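Local atomic coordinates of Kiaa0380 (Homo sapiens, PDB entry 1HTJ), a protein that probably links heterotrimeric G protein signalling to Rho GTPases, acting as a guanine nucleotide exchange factor that carries an RGS-like domain. Residues 48-53 and 176-181. The protein carries 3 engineered substitutions. Numbering follows the deposited sequence.
Sequences LRYIFS and ALGDIL
This is a parallel helix-helix packing contact in the all-helical RGS-like domain, joining helix 41-54 near its C-terminal end to the last turns of helix 163-182; it brings together an early and a late helix, the segments 123 residues apart in the chain with no strand between. Both segments are regular alpha-helix; their axes run almost exactly parallel (2°) and 9.8 Å apart, burying 408 Å². The CA atoms of Arg49 and Leu177 set the register at 5.8 Å, and one turn on, those of Ser53 and Ile180 lie 7.0 Å apart. No hydrogen bond joins 48-53 to 176-181, whose contact is mainly apolar. Leu177 (chi1 m, chi2 t) slots between Leu48, Arg49 and Phe52: its CD2 lies 3.8 Å from Leu48 CB and makes a CH-pi contact over the Phe52 ring, 3.8 Å from the centroid. Phe52 CD1 also meets Leu181 CD2 at 3.6 Å, and Phe52 CB meets Ile180 CG2 at 3.8 Å. Leu196 and Met192 of helix 186-202 pack against this cluster. The Arg49 side chain (m, t, p) reaches along helix 163-182, where NH1 hydrogen-bonds to Gln173, just outside the segment, and one guanidinium face lies over Ala176, with Arg49 CZ 3.5 Å from Ala176 CB. Ser53 (chi1 m) turns its hydroxyl back onto its own helix, OG donating to Arg49 O at 2.7 Å, while Ile180 CD1 packs 3.4 Å from that same Ser53 OG.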
# COMPACT_ATOMS: atom_id res chain seq x y z
N LEU A 48 -6.36 -1.29 4.53
CA LEU A 48 -5.83 -2.32 3.64
C LEU A 48 -6.68 -3.59 3.70
O LEU A 48 -6.87 -4.27 2.70
CB LEU A 48 -4.37 -2.62 4.01
CG LEU A 48 -3.34 -1.61 3.47
CD1 LEU A 48 -1.98 -1.84 4.11
CD2 LEU A 48 -3.22 -1.78 1.97
N ARG A 49 -7.20 -3.91 4.87
CA ARG A 49 -8.04 -5.09 5.02
C ARG A 49 -9.27 -4.94 4.12
O ARG A 49 -9.70 -5.89 3.48
CB ARG A 49 -8.45 -5.27 6.49
CG ARG A 49 -7.29 -5.74 7.34
CD ARG A 49 -7.62 -5.81 8.81
NE ARG A 49 -8.63 -6.82 9.11
CZ ARG A 49 -8.92 -7.22 10.35
NH1 ARG A 49 -8.29 -6.71 11.38
NH2 ARG A 49 -9.84 -8.16 10.56
N TYR A 50 -9.81 -3.73 4.07
CA TYR A 50 -10.96 -3.47 3.22
C TYR A 50 -10.51 -3.67 1.77
O TYR A 50 -11.15 -4.40 1.01
CB TYR A 50 -11.48 -2.03 3.42
CG TYR A 50 -12.37 -1.58 2.28
CD1 TYR A 50 -13.63 -2.16 2.07
CD2 TYR A 50 -11.92 -0.65 1.34
CE1 TYR A 50 -14.40 -1.82 0.94
CE2 TYR A 50 -12.67 -0.31 0.22
CZ TYR A 50 -13.91 -0.90 0.01
OH TYR A 50 -14.61 -0.60 -1.15
N ILE A 51 -9.41 -3.03 1.40
CA ILE A 51 -8.90 -3.13 0.04
C ILE A 51 -8.70 -4.60 -0.35
O ILE A 51 -9.25 -5.07 -1.35
CB ILE A 51 -7.54 -2.42 -0.10
CG1 ILE A 51 -7.67 -0.93 0.22
CG2 ILE A 51 -6.98 -2.66 -1.51
CD1 ILE A 51 -8.50 -0.13 -0.75
N PHE A 52 -7.89 -5.31 0.43
CA PHE A 52 -7.59 -6.71 0.13
C PHE A 52 -8.85 -7.58 -0.00
O PHE A 52 -8.88 -8.49 -0.82
CB PHE A 52 -6.67 -7.30 1.20
CG PHE A 52 -5.22 -6.92 1.03
CD1 PHE A 52 -4.21 -7.75 1.54
CD2 PHE A 52 -4.85 -5.74 0.39
CE1 PHE A 52 -2.86 -7.41 1.41
CE2 PHE A 52 -3.50 -5.39 0.25
CZ PHE A 52 -2.51 -6.22 0.76
N SER A 53 -9.87 -7.26 0.79
CA SER A 53 -11.12 -8.01 0.77
C SER A 53 -12.09 -7.67 -0.35
O SER A 53 -12.74 -8.57 -0.88
CB SER A 53 -11.91 -7.81 2.07
OG SER A 53 -11.16 -8.19 3.21
N ALA A 176 -3.90 -10.11 10.14
CA ALA A 176 -5.20 -10.33 9.53
C ALA A 176 -5.11 -10.24 7.99
O ALA A 176 -5.80 -10.98 7.28
CB ALA A 176 -6.20 -9.33 10.07
N LEU A 177 -4.25 -9.36 7.48
CA LEU A 177 -4.09 -9.21 6.04
C LEU A 177 -3.48 -10.47 5.44
O LEU A 177 -3.84 -10.88 4.32
CB LEU A 177 -3.22 -7.99 5.72
CG LEU A 177 -3.97 -6.65 5.82
CD1 LEU A 177 -2.99 -5.52 6.12
CD2 LEU A 177 -4.75 -6.38 4.54
N GLY A 178 -2.57 -11.08 6.19
CA GLY A 178 -1.93 -12.30 5.75
C GLY A 178 -2.98 -13.39 5.67
O GLY A 178 -2.95 -14.23 4.76
N ASP A 179 -3.92 -13.40 6.62
CA ASP A 179 -4.98 -14.40 6.58
C ASP A 179 -5.83 -14.18 5.35
O ASP A 179 -6.23 -15.13 4.69
CB ASP A 179 -5.84 -14.33 7.84
CG ASP A 179 -5.16 -14.96 9.04
OD1 ASP A 179 -4.33 -15.86 8.82
OD2 ASP A 179 -5.47 -14.57 10.19
N ILE A 180 -6.11 -12.92 5.03
CA ILE A 180 -6.91 -12.62 3.85
C ILE A 180 -6.18 -13.14 2.61
O ILE A 180 -6.79 -13.78 1.74
CB ILE A 180 -7.16 -11.07 3.72
CG1 ILE A 180 -8.03 -10.59 4.89
CG2 ILE A 180 -7.84 -10.75 2.39
CD1 ILE A 180 -8.34 -9.09 4.87
N LEU A 181 -4.87 -12.89 2.53
CA LEU A 181 -4.05 -13.33 1.39
C LEU A 181 -3.89 -14.84 1.27
O LEU A 181 -3.76 -15.36 0.16
CB LEU A 181 -2.64 -12.71 1.45
CG LEU A 181 -2.50 -11.19 1.35
CD1 LEU A 181 -1.04 -10.78 1.52
CD2 LEU A 181 -3.03 -10.73 0.01